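Long-range contacts in chitinase (Paenibacillus sp. FPU-7, PDB 5GZT), which probably acts as an endochitinase, hydrolysing internal beta-1,4 linkages between N-acetylglucosamine units of chitin and chitodextrins: residues Asp77-Ala82 / Thr97-Ser102; Asn209-Leu214 / Gln221-Tyr226; Asp733-Val738 / Pro753-Ile758; Tyr769-Val774 / Asp1115-Ile1120. All coordinates share one frame; numbering follows the deposited sequence.

Contact 1. Residues Asp77-Ala82 / Thr97-Ser102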
loop_
_atom_site.group_PDB
_atom_site.type_symbol
_atom_site.label_atom_id
_atom_site.label_comp_id
_atom_site.label_asym_id
_atom_site.label_seq_id
_atom_site.Cartn_x
_atom_site.Cartn_y
_atom_site.Cartn_z
ATOM N N ASP B 77 27.778 23.793 -50.526
ATOM C CA ASP B 77 29.022 23.116 -50.588
ATOM C C ASP B 77 30.114 23.959 -51.186
ATOM O O ASP B 77 30.000 24.305 -52.377
ATOM C CB ASP B 77 28.809 21.927 -51.539
ATOM C CG ASP B 77 29.044 20.672 -50.891
ATOM O OD1 ASP B 77 28.194 20.256 -50.044
ATOM O OD2 ASP B 77 30.117 20.173 -51.225
ATOM N N VAL B 78 31.192 24.205 -50.445
ATOM C CA VAL B 78 32.291 25.001 -50.932
ATOM C C VAL B 78 33.387 23.980 -51.226
ATOM O O VAL B 78 34.013 23.448 -50.303
ATOM C CB VAL B 78 32.754 26.016 -49.891
ATOM C CG1 VAL B 78 33.837 26.892 -50.423
ATOM C CG2 VAL B 78 31.577 26.792 -49.343
ATOM N N ALA B 79 33.652 23.769 -52.524
ATOM C CA ALA B 79 34.518 22.698 -53.010
ATOM C C ALA B 79 35.391 23.290 -54.116
ATOM O O ALA B 79 35.293 22.901 -55.297
ATOM C CB ALA B 79 33.619 21.574 -53.548
ATOM N N ALA B 80 36.178 24.294 -53.757
ATOM C CA ALA B 80 36.834 25.117 -54.763
ATOM C C ALA B 80 38.174 25.503 -54.207
ATOM O O ALA B 80 38.261 26.079 -53.113
ATOM C CB ALA B 80 35.957 26.335 -55.113
ATOM N N SER B 81 39.244 25.101 -54.913
ATOM C CA SER B 81 40.642 25.356 -54.461
ATOM C C SER B 81 41.129 26.797 -54.589
ATOM O O SER B 81 42.150 27.182 -53.964
ATOM C CB SER B 81 41.636 24.400 -55.185
ATOM O OG SER B 81 41.691 24.681 -56.584
ATOM N N ALA B 82 40.422 27.635 -55.341
ATOM C CA ALA B 82 40.911 29.010 -55.588
ATOM C C ALA B 82 40.588 29.988 -54.418
ATOM O O ALA B 82 39.983 31.055 -54.635
ATOM C CB ALA B 82 40.360 29.520 -56.935
ATOM N N THR B 97 29.029 23.007 -46.020
ATOM C CA THR B 97 30.183 22.135 -45.934
ATOM C C THR B 97 31.315 22.764 -46.658
ATOM O O THR B 97 31.145 23.175 -47.799
ATOM C CB THR B 97 29.837 20.725 -46.536
ATOM O OG1 THR B 97 28.826 20.084 -45.726
ATOM C CG2 THR B 97 31.107 19.853 -46.600
ATOM N N VAL B 98 32.483 22.836 -45.996
ATOM C CA VAL B 98 33.640 23.395 -46.597
ATOM C C VAL B 98 34.596 22.202 -46.813
ATOM O O VAL B 98 35.067 21.574 -45.868
ATOM C CB VAL B 98 34.260 24.483 -45.712
ATOM C CG1 VAL B 98 35.393 25.114 -46.450
ATOM C CG2 VAL B 98 33.187 25.532 -45.302
ATOM N N ALA B 99 34.901 21.934 -48.072
ATOM C CA ALA B 99 35.662 20.742 -48.463
ATOM C C ALA B 99 37.123 20.917 -48.238
ATOM O O ALA B 99 37.640 22.047 -48.216
ATOM C CB ALA B 99 35.414 20.443 -49.960
ATOM N N ALA B 100 37.814 19.765 -48.191
ATOM C CA ALA B 100 39.240 19.666 -47.948
ATOM C C ALA B 100 40.028 20.368 -49.017
ATOM O O ALA B 100 41.204 20.786 -48.780
ATOM C CB ALA B 100 39.670 18.160 -47.890
ATOM N N SER B 101 39.457 20.438 -50.203
ATOM C CA SER B 101 40.109 21.197 -51.267
ATOM C C SER B 101 40.126 22.744 -51.110
ATOM O O SER B 101 40.892 23.417 -51.828
ATOM C CB SER B 101 39.466 20.857 -52.593
ATOM O OG SER B 101 39.981 19.620 -53.057
ATOM N N SER B 102 39.309 23.313 -50.211
ATOM C CA SER B 102 39.020 24.774 -50.281
ATOM C C SER B 102 39.977 25.552 -49.439
ATOM O O SER B 102 39.627 26.114 -48.380
ATOM C CB SER B 102 37.605 25.057 -49.873
ATOM O OG SER B 102 36.713 24.411 -50.736
HETATM O O HOH W 1 26.549 20.596 -47.623
#

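Contact 2. Residues Asn209-Leu214 / Gln221-Tyr226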
loop_
_atom_site.group_PDB
_atom_site.type_symbol
_atom_site.label_atom_id
_atom_site.label_comp_id
_atom_site.label_asym_id
_atom_site.label_seq_id
_atom_site.Cartn_x
_atom_site.Cartn_y
_atom_site.Cartn_z
ATOM N N ASN B 209 15.867 33.588 6.268
ATOM C CA ASN B 209 14.432 33.362 6.346
ATOM C C ASN B 209 13.959 32.616 5.101
ATOM O O ASN B 209 14.553 32.721 3.990
ATOM C CB ASN B 209 13.627 34.656 6.514
ATOM C CG ASN B 209 13.210 35.257 5.181
ATOM O OD1 ASN B 209 14.046 35.497 4.303
ATOM N ND2 ASN B 209 11.915 35.471 5.008
ATOM N N ALA B 210 12.883 31.871 5.325
ATOM C CA ALA B 210 12.173 31.125 4.287
ATOM C C ALA B 210 10.968 30.460 4.914
ATOM O O ALA B 210 10.905 30.223 6.149
ATOM C CB ALA B 210 13.059 30.084 3.611
ATOM N N THR B 211 10.016 30.168 4.036
ATOM C CA THR B 211 8.703 29.664 4.433
ATOM C C THR B 211 8.286 28.468 3.489
ATOM O O THR B 211 8.337 28.551 2.225
ATOM C CB THR B 211 7.690 30.860 4.610
ATOM O OG1 THR B 211 6.383 30.512 4.137
ATOM C CG2 THR B 211 8.180 32.168 3.904
ATOM N N ILE B 212 7.964 27.334 4.120
ATOM C CA ILE B 212 7.634 26.086 3.402
ATOM C C ILE B 212 6.245 25.688 3.813
ATOM O O ILE B 212 5.975 25.632 5.033
ATOM C CB ILE B 212 8.608 24.945 3.750
ATOM C CG1 ILE B 212 9.982 25.226 3.137
ATOM C CG2 ILE B 212 8.099 23.597 3.222
ATOM C CD1 ILE B 212 11.095 24.418 3.747
ATOM N N VAL B 213 5.376 25.435 2.823
ATOM C CA VAL B 213 4.044 24.868 3.108
ATOM C C VAL B 213 3.953 23.432 2.530
ATOM O O VAL B 213 4.297 23.198 1.364
ATOM C CB VAL B 213 2.831 25.763 2.668
ATOM C CG1 VAL B 213 2.429 25.577 1.199
ATOM C CG2 VAL B 213 1.595 25.480 3.541
ATOM N N LEU B 214 3.515 22.488 3.364
ATOM C CA LEU B 214 3.405 21.065 2.994
ATOM C C LEU B 214 1.949 20.757 2.919
ATOM O O LEU B 214 1.185 21.168 3.808
ATOM C CB LEU B 214 4.052 20.163 4.062
ATOM C CG LEU B 214 5.559 20.321 4.246
ATOM C CD1 LEU B 214 6.159 19.227 5.133
ATOM C CD2 LEU B 214 6.247 20.366 2.903
ATOM N N GLN B 221 -2.901 21.170 5.062
ATOM C CA GLN B 221 -1.888 22.225 4.815
ATOM C C GLN B 221 -1.037 22.426 6.059
ATOM O O GLN B 221 -1.557 22.444 7.172
ATOM C CB GLN B 221 -2.560 23.570 4.519
ATOM C CG GLN B 221 -3.196 23.663 3.152
ATOM C CD GLN B 221 -2.183 23.871 2.057
ATOM O OE1 GLN B 221 -1.039 24.260 2.308
ATOM N NE2 GLN B 221 -2.594 23.612 0.824
ATOM N N THR B 222 0.259 22.620 5.891
ATOM C CA THR B 222 1.116 22.796 7.061
ATOM C C THR B 222 2.284 23.709 6.717
ATOM O O THR B 222 2.817 23.621 5.610
ATOM C CB THR B 222 1.523 21.414 7.579
ATOM O OG1 THR B 222 0.952 21.200 8.870
ATOM C CG2 THR B 222 3.000 21.217 7.655
ATOM N N THR B 223 2.660 24.603 7.644
ATOM C CA THR B 223 3.648 25.655 7.330
ATOM C C THR B 223 4.852 25.608 8.266
ATOM O O THR B 223 4.731 25.296 9.474
ATOM C CB THR B 223 3.037 27.084 7.299
ATOM O OG1 THR B 223 1.731 27.071 6.718
ATOM C CG2 THR B 223 3.924 28.000 6.465
ATOM N N TYR B 224 6.010 25.859 7.667
ATOM C CA TYR B 224 7.269 25.871 8.360
ATOM C C TYR B 224 8.079 27.117 7.929
ATOM O O TYR B 224 8.164 27.423 6.727
ATOM C CB TYR B 224 8.036 24.557 8.097
ATOM C CG TYR B 224 7.341 23.318 8.677
ATOM C CD1 TYR B 224 7.435 22.986 10.048
ATOM C CD2 TYR B 224 6.572 22.488 7.858
ATOM C CE1 TYR B 224 6.782 21.869 10.570
ATOM C CE2 TYR B 224 5.948 21.369 8.368
ATOM C CZ TYR B 224 6.039 21.062 9.714
ATOM O OH TYR B 224 5.390 19.942 10.170
ATOM N N THR B 225 8.650 27.826 8.912
ATOM C CA THR B 225 9.468 29.035 8.657
ATOM C C THR B 225 10.835 28.933 9.321
ATOM O O THR B 225 10.935 28.330 10.398
ATOM C CB THR B 225 8.773 30.313 9.186
ATOM O OG1 THR B 225 8.479 30.179 10.602
ATOM C CG2 THR B 225 7.483 30.599 8.367
ATOM N N TYR B 226 11.872 29.533 8.719
ATOM C CA TYR B 226 13.167 29.682 9.435
ATOM C C TYR B 226 13.009 30.407 10.790
ATOM O O TYR B 226 13.764 30.144 11.726
ATOM C CB TYR B 226 14.226 30.408 8.604
ATOM C CG TYR B 226 15.656 30.123 9.063
ATOM C CD1 TYR B 226 16.245 30.831 10.124
ATOM C CD2 TYR B 226 16.426 29.152 8.434
ATOM C CE1 TYR B 226 17.555 30.564 10.542
ATOM C CE2 TYR B 226 17.733 28.877 8.846
ATOM C CZ TYR B 226 18.299 29.585 9.893
ATOM O OH TYR B 226 19.589 29.299 10.275
#

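Contact 3. Residues Asp733-Val738 / Pro753-Ile758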
loop_
_atom_site.group_PDB
_atom_site.type_symbol
_atom_site.label_atom_id
_atom_site.label_comp_id
_atom_site.label_asym_id
_atom_site.label_seq_id
_atom_site.Cartn_x
_atom_site.Cartn_y
_atom_site.Cartn_z
ATOM N N ASP B 733 1.780 -24.289 35.883
ATOM C CA ASP B 733 1.998 -23.366 34.787
ATOM C C ASP B 733 3.249 -23.783 34.006
ATOM O O ASP B 733 4.306 -23.946 34.564
ATOM C CB ASP B 733 2.108 -21.898 35.293
ATOM C CG ASP B 733 2.210 -20.879 34.118
ATOM O OD1 ASP B 733 1.443 -21.020 33.085
ATOM O OD2 ASP B 733 3.011 -19.939 34.246
ATOM N N VAL B 734 3.113 -23.969 32.708
ATOM C CA VAL B 734 4.215 -24.313 31.809
ATOM C C VAL B 734 4.506 -23.105 30.896
ATOM O O VAL B 734 3.576 -22.526 30.376
ATOM C CB VAL B 734 3.862 -25.578 30.979
ATOM C CG1 VAL B 734 4.999 -25.962 30.037
ATOM C CG2 VAL B 734 3.610 -26.724 31.903
ATOM N N ARG B 735 5.761 -22.666 30.779
ATOM C CA ARG B 735 6.074 -21.458 30.058
ATOM C C ARG B 735 7.032 -21.847 28.899
ATOM O O ARG B 735 8.013 -22.519 29.127
ATOM C CB ARG B 735 6.763 -20.420 30.982
ATOM C CG ARG B 735 5.865 -19.863 32.055
ATOM C CD ARG B 735 4.988 -18.837 31.429
ATOM N NE ARG B 735 3.989 -18.335 32.322
ATOM C CZ ARG B 735 3.295 -17.220 32.170
ATOM N NH1 ARG B 735 3.500 -16.397 31.154
ATOM N NH2 ARG B 735 2.421 -16.872 33.094
ATOM N N VAL B 736 6.761 -21.335 27.696
ATOM C CA VAL B 736 7.459 -21.707 26.464
ATOM C C VAL B 736 8.024 -20.456 25.839
ATOM O O VAL B 736 7.298 -19.547 25.507
ATOM C CB VAL B 736 6.491 -22.377 25.439
ATOM C CG1 VAL B 736 7.264 -22.832 24.193
ATOM C CG2 VAL B 736 5.880 -23.608 26.124
ATOM N N VAL B 737 9.343 -20.368 25.725
ATOM C CA VAL B 737 9.883 -19.219 25.033
ATOM C C VAL B 737 10.389 -19.718 23.661
ATOM O O VAL B 737 11.101 -20.696 23.613
ATOM C CB VAL B 737 11.083 -18.628 25.796
ATOM C CG1 VAL B 737 11.807 -17.631 24.916
ATOM C CG2 VAL B 737 10.620 -18.000 27.162
ATOM N N VAL B 738 9.999 -19.016 22.598
ATOM C CA VAL B 738 10.468 -19.289 21.256
ATOM C C VAL B 738 11.616 -18.351 20.956
ATOM O O VAL B 738 11.440 -17.119 20.881
ATOM C CB VAL B 738 9.339 -19.073 20.230
ATOM C CG1 VAL B 738 9.778 -19.493 18.834
ATOM C CG2 VAL B 738 8.156 -19.909 20.597
ATOM N N PRO B 753 7.405 -15.408 27.430
ATOM C CA PRO B 753 7.123 -16.772 27.867
ATOM C C PRO B 753 5.631 -17.085 27.795
ATOM O O PRO B 753 4.812 -16.551 28.512
ATOM C CB PRO B 753 7.670 -16.841 29.263
ATOM C CG PRO B 753 8.283 -15.538 29.546
ATOM C CD PRO B 753 7.790 -14.546 28.582
ATOM N N ALA B 754 5.295 -17.957 26.888
ATOM C CA ALA B 754 3.881 -18.299 26.662
ATOM C C ALA B 754 3.436 -19.282 27.705
ATOM O O ALA B 754 4.061 -20.287 27.866
ATOM C CB ALA B 754 3.761 -18.988 25.328
ATOM N N SER B 755 2.295 -19.036 28.315
ATOM C CA SER B 755 1.700 -19.919 29.293
ATOM C C SER B 755 0.737 -20.996 28.698
ATOM O O SER B 755 -0.193 -20.684 27.963
ATOM C CB SER B 755 0.834 -19.026 30.196
ATOM O OG SER B 755 0.210 -19.803 31.236
ATOM N N VAL B 756 0.998 -22.252 29.034
ATOM C CA VAL B 756 0.078 -23.370 28.827
ATOM C C VAL B 756 0.044 -24.137 30.213
ATOM O O VAL B 756 0.705 -23.680 31.197
ATOM C CB VAL B 756 0.519 -24.271 27.688
ATOM C CG1 VAL B 756 0.390 -23.460 26.379
ATOM C CG2 VAL B 756 1.934 -24.669 27.863
ATOM N N THR B 757 -0.751 -25.190 30.277
ATOM C CA THR B 757 -1.200 -25.777 31.525
ATOM C C THR B 757 -1.163 -27.291 31.568
ATOM O O THR B 757 -1.711 -27.952 30.683
ATOM C CB THR B 757 -2.561 -25.274 31.781
ATOM O OG1 THR B 757 -2.545 -23.842 31.730
ATOM C CG2 THR B 757 -3.084 -25.714 33.062
ATOM N N ILE B 758 -0.562 -27.802 32.652
ATOM C CA ILE B 758 -0.861 -29.128 33.168
ATOM C C ILE B 758 -1.984 -29.051 34.167
ATOM O O ILE B 758 -1.775 -28.474 35.239
ATOM C CB ILE B 758 0.358 -29.764 33.741
ATOM C CG1 ILE B 758 1.361 -30.026 32.640
ATOM C CG2 ILE B 758 0.031 -31.105 34.402
ATOM C CD1 ILE B 758 2.749 -30.486 33.127
HETATM O O HOH W 2 -1.056 -22.087 33.246
#

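Contact 4. Residues Tyr769-Val774 / Asp1115-Ile1120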
loop_
_atom_site.group_PDB
_atom_site.type_symbol
_atom_site.label_atom_id
_atom_site.label_comp_id
_atom_site.label_asym_id
_atom_site.label_seq_id
_atom_site.Cartn_x
_atom_site.Cartn_y
_atom_site.Cartn_z
ATOM N N TYR B 769 -22.303 -18.086 39.498
ATOM C CA TYR B 769 -22.766 -17.054 40.403
ATOM C C TYR B 769 -24.199 -17.372 40.807
ATOM O O TYR B 769 -25.025 -17.677 39.944
ATOM C CB TYR B 769 -22.727 -15.683 39.776
ATOM C CG TYR B 769 -21.422 -14.949 39.918
ATOM C CD1 TYR B 769 -21.173 -14.156 41.022
ATOM C CD2 TYR B 769 -20.425 -15.046 38.948
ATOM C CE1 TYR B 769 -19.974 -13.463 41.145
ATOM C CE2 TYR B 769 -19.219 -14.375 39.076
ATOM C CZ TYR B 769 -18.988 -13.576 40.171
ATOM O OH TYR B 769 -17.794 -12.894 40.350
ATOM N N VAL B 770 -24.452 -17.370 42.102
ATOM C CA VAL B 770 -25.749 -17.638 42.707
ATOM C C VAL B 770 -26.214 -16.339 43.440
ATOM O O VAL B 770 -25.592 -15.879 44.372
ATOM C CB VAL B 770 -25.676 -18.814 43.641
ATOM C CG1 VAL B 770 -26.987 -18.980 44.348
ATOM C CG2 VAL B 770 -25.280 -20.107 42.848
ATOM N N PRO B 771 -27.268 -15.693 42.923
ATOM C CA PRO B 771 -27.709 -14.426 43.433
ATOM C C PRO B 771 -28.389 -14.627 44.770
ATOM O O PRO B 771 -29.250 -15.498 44.929
ATOM C CB PRO B 771 -28.672 -13.951 42.381
ATOM C CG PRO B 771 -29.139 -15.134 41.678
ATOM C CD PRO B 771 -28.010 -16.119 41.726
ATOM N N GLY B 772 -27.963 -13.836 45.760
ATOM C CA GLY B 772 -28.497 -13.915 47.093
ATOM C C GLY B 772 -29.883 -13.261 47.295
ATOM O O GLY B 772 -30.475 -13.408 48.355
ATOM N N TRP B 773 -30.341 -12.509 46.299
ATOM C CA TRP B 773 -31.627 -11.854 46.296
ATOM C C TRP B 773 -32.692 -12.767 45.721
ATOM O O TRP B 773 -33.792 -12.312 45.576
ATOM C CB TRP B 773 -31.613 -10.525 45.546
ATOM C CG TRP B 773 -30.880 -10.588 44.134
ATOM C CD1 TRP B 773 -31.421 -10.906 42.898
ATOM C CD2 TRP B 773 -29.499 -10.333 43.900
ATOM N NE1 TRP B 773 -30.451 -10.859 41.938
ATOM C CE2 TRP B 773 -29.257 -10.529 42.527
ATOM C CE3 TRP B 773 -28.435 -9.994 44.727
ATOM C CZ2 TRP B 773 -27.982 -10.372 41.960
ATOM C CZ3 TRP B 773 -27.202 -9.850 44.172
ATOM C CH2 TRP B 773 -26.974 -10.050 42.797
ATOM N N VAL B 774 -32.361 -14.023 45.416
ATOM C CA VAL B 774 -33.285 -15.108 45.163
ATOM C C VAL B 774 -33.342 -15.919 46.438
ATOM O O VAL B 774 -32.318 -16.262 47.003
ATOM C CB VAL B 774 -32.836 -15.981 43.965
ATOM C CG1 VAL B 774 -33.627 -17.260 43.875
ATOM C CG2 VAL B 774 -32.963 -15.252 42.623
ATOM N N ASP B 1115 -26.041 -15.481 35.586
ATOM C CA ASP B 1115 -26.087 -16.074 36.904
ATOM C C ASP B 1115 -27.074 -17.196 36.883
ATOM O O ASP B 1115 -27.797 -17.388 35.867
ATOM C CB ASP B 1115 -26.276 -15.097 38.069
ATOM C CG ASP B 1115 -27.747 -14.674 38.343
ATOM O OD1 ASP B 1115 -28.722 -15.422 38.040
ATOM O OD2 ASP B 1115 -27.854 -13.556 38.923
ATOM N N TYR B 1116 -27.039 -17.982 37.945
ATOM C CA TYR B 1116 -27.771 -19.234 38.002
ATOM C C TYR B 1116 -29.305 -19.028 37.799
ATOM O O TYR B 1116 -29.955 -19.902 37.259
ATOM C CB TYR B 1116 -27.561 -19.944 39.318
ATOM C CG TYR B 1116 -27.687 -21.444 39.172
ATOM C CD1 TYR B 1116 -28.945 -22.097 39.159
ATOM C CD2 TYR B 1116 -26.573 -22.206 38.969
ATOM C CE1 TYR B 1116 -29.040 -23.500 38.986
ATOM C CE2 TYR B 1116 -26.659 -23.554 38.787
ATOM C CZ TYR B 1116 -27.889 -24.209 38.761
ATOM O OH TYR B 1116 -27.847 -25.570 38.604
ATOM N N SER B 1117 -29.851 -17.886 38.248
ATOM C CA SER B 1117 -31.304 -17.666 38.251
ATOM C C SER B 1117 -31.843 -17.387 36.838
ATOM O O SER B 1117 -33.070 -17.432 36.637
ATOM C CB SER B 1117 -31.645 -16.503 39.160
ATOM O OG SER B 1117 -31.176 -15.271 38.582
ATOM N N GLN B 1118 -30.944 -17.093 35.862
ATOM C CA GLN B 1118 -31.386 -16.464 34.622
ATOM C C GLN B 1118 -31.798 -17.460 33.544
ATOM O O GLN B 1118 -32.197 -17.000 32.477
ATOM C CB GLN B 1118 -30.366 -15.442 34.110
ATOM C CG GLN B 1118 -30.136 -14.320 35.092
ATOM C CD GLN B 1118 -29.061 -13.367 34.629
ATOM O OE1 GLN B 1118 -28.021 -13.780 34.058
ATOM N NE2 GLN B 1118 -29.318 -12.082 34.799
ATOM N N ASP B 1119 -31.756 -18.774 33.844
ATOM C CA ASP B 1119 -32.086 -19.857 32.926
ATOM C C ASP B 1119 -32.600 -21.028 33.732
ATOM O O ASP B 1119 -31.842 -21.988 34.057
ATOM C CB ASP B 1119 -30.941 -20.332 32.004
ATOM C CG ASP B 1119 -31.333 -21.619 31.236
ATOM O OD1 ASP B 1119 -32.569 -21.734 30.945
ATOM O OD2 ASP B 1119 -30.477 -22.538 30.976
ATOM N N ILE B 1120 -33.925 -21.008 33.980
ATOM C CA ILE B 1120 -34.579 -22.059 34.795
ATOM C C ILE B 1120 -34.710 -23.399 34.024
ATOM O O ILE B 1120 -35.115 -24.403 34.612
ATOM C CB ILE B 1120 -35.950 -21.630 35.374
ATOM C CG1 ILE B 1120 -36.946 -21.223 34.232
ATOM C CG2 ILE B 1120 -35.756 -20.486 36.354
ATOM C CD1 ILE B 1120 -38.427 -21.433 34.535
HETATM O O HOH W 3 -29.789 -11.751 39.036
#

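Contact 1. Residues Asp77-Ala82 / Thr97-Ser102
Val78 and the Thr97-Ala99 backbone meet as neighbouring parallel strands, and both polar backbone atoms of Val78 find partners there. Its N donates to Thr97 O at 2.8 Å, and its O accepts from Ala99 N, also at 2.8 Å and with a nearly straight N-H (169°). Beyond the strand ends the pairing passes to a side chain. Ser102 OG takes the N-H of Ala80 at 3.1 Å and lies 2.9 Å from Val78 O, a weak bond whose single proton has another acceptor nearby. With OG anti to its own carbonyl carbon (chi1 -61°), the hydroxyl stands over the gap between the two backbones. Ser102 is brought there by the type I turn Ala99-Ser102, closed by Ser102 N to Ala99 O at 2.9 Å. An alanine here would probably leave Ala80 N without this acceptor and remove the weak second donor to Val78 O. On the face carrying Asp77 and Thr97, whose side chains lie side by side, a water joins Asp77 OD1 (2.9 Å) to Thr97 OG1 (3.0 Å). On the other face Val78 and Val98 both pack on Ile107 of strand 106-109. Ser81 OG is held elsewhere, by Asp59. Asp77 also bonds through its backbone to Val55 and Leu57, and Val98 to Thr119, so each coil of this parallel beta-helix is stitched to the next. The chemistry implies a mainly backbone-held stack, with one buried serine continuing the hydrogen bonding where the chain turns away from the sheet.

Contact 2. Residues Asn209-Leu214 / Gln221-Tyr226
Tyr224 reaches diagonally across the strand pair to Leu214, the two side chains crossing at about a right angle with Leu214 CD1 3.9 Å from Tyr224 CE2. The methyl approaches the ring obliquely. The side chains of Ile212 and Tyr224 approach at their bases, CB to CB at 4.4 Å. Thr222 turns its methyl CG2 to Leu214 CB (3.9 Å), which completes the largely apolar side that Phe242 and Phe233 also line. On the reverse face, Thr211 and Thr225 form a non-hydrogen-bonded pair, CB against CG2, while Thr225 OG1 turns to Lys228 N and serves as N-cap of helix 226-229. Val213 sets CG2 anti to its backbone N, which brings that methyl close to Gln221 OE1 (3.2 Å). Gln221 is bent at its second torsion (chi2 -77°), and its amide oxygen folds back across the valine. At the far end Tyr226 touches Asn209 CA with its CB (3.7 Å), but its CG is anti to the backbone N (chi1 -158°) and the ring leads away to meet Trp206 edge to face. Backbone bonds join the strands of this antiparallel beta hairpin: Ile212 N to Tyr224 O and Tyr224 N to Ile212 O are each 2.6 Å. Strand 210-215 also pairs with strand 251-261, through Thr211 with Lys258 and Val213 with Ser256. The chemistry implies a two-sided hairpin: aromatic and aliphatic groups pack on one face, whereas the face of Thr211, Val213, Thr223 and Thr225 is mostly hydroxyl-bearing and is exposed at Thr223.

Contact 3. Residues Asp733-Val738 / Pro753-Ile758
Val734 and Val736 form hydrogen-bonded antiparallel pairs with Val756 and Ala754, the strand segments running at 143° to each other; Val734 N to Val756 O and Val756 N to Val734 O are both 2.9 Å. On the face of Asp733 and Arg735, the guanidinium lies flat over Ser755, whose CB sits beneath the centre of the group. The arginine chain bends at its second torsion (chi2 -78°), carrying CD toward the neighbouring strand. Both edge partners lie near the guanidinium plane: NE gives a salt bridge to Asp733 OD2 at 2.7 Å, using the syn lone pair, and NH1 donates to Pro753 O at 3.0 Å. The other carboxylate oxygen, Asp733 OD1, accepts from Ser755 OG at 2.5 Å and from a water (2.7 Å) that also donates to Thr757 OG1. In this immunoglobulin-like domain, strand 732-738 lies between strands 754-759 and 692-695, and the valine face packs on strand 668-678 through Leu676 and Phe674. The polar face instead meets the following family 18 domain: Arg735 NH2 bonds to Gly1009 O and Ser755 OG to Ala1012 N. A leucine in place of Arg735 would probably leave Asp733 without its charged mate and Pro753 O without this donor. On the valine face Val734 CB rests against Val756 CG2 at 3.8 Å, with Ile758 CD1 beyond it touching Val734 CG2.

Contact 4. Residues Tyr769-Val774 / Asp1115-Ile1120
Pro771 lays its ring against the carboxylate of Asp1115, the two side chains crossing obliquely with CG 3.4 Å from OD2. Beside them Tyr1116 N donates to Tyr769 O at 2.9 Å. Val774 CG2 closes the other end on Ser1117 CB (3.9 Å). A water links the two loops further: it accepts from Trp773 NE1 at 3.1 Å and donates to Asp1115 OD2 at 2.6 Å, meeting the indole at its edge, while Pro771 CB lies over one face of that ring. Asp1115 is fixed from the opposite oxygen. OD1 takes Ser1117 OG on its syn lone pair at 2.5 Å and Ser1117 N on the anti side at 2.7 Å; the latter bond makes an Asx turn, and the pair probably fixes the carboxylate's rotation beside the proline. Asp1115 N in turn donates to Gln1118 OE1. A cis peptide precedes Asp1115, following Trp1114, as in many family 18 enzymes. Farther out, Tyr769 OH bonds to Asp893 OD2, within the Asp-x-x-Asp-x-Asp-x-Glu signature of this family, which suggests that the contact borders the catalytic end of the barrel. Tyr1116 OH reaches Asp784 N. Strand 765-771 runs parallel between strands 790-799 and 1110-1114, so the first and last strands of the eight-stranded barrel meet here, just before the chain enters helix 1123-1133.

In the fold
Along the chain the four contacts come one after another, each closing before the next opens. Contact 1 belongs to the N-terminal beta-helix and contact 2 to a hairpin whose strand 210-215 pairs with strand 251-261; their centres lie about 64 Å apart. Contact 3 sits in the immunoglobulin-like domain, and contact 4 closes the second family 18 barrel. These last two are the nearest pair, about 36 Å between centres, with strand 765-771 following strand 754-759 in sequence. Contacts 1 and 4, with centres about 119 Å apart, lie on opposite sides of the chain's centre. No two contacts touch, consistent with an elongated chain of separately folded modules.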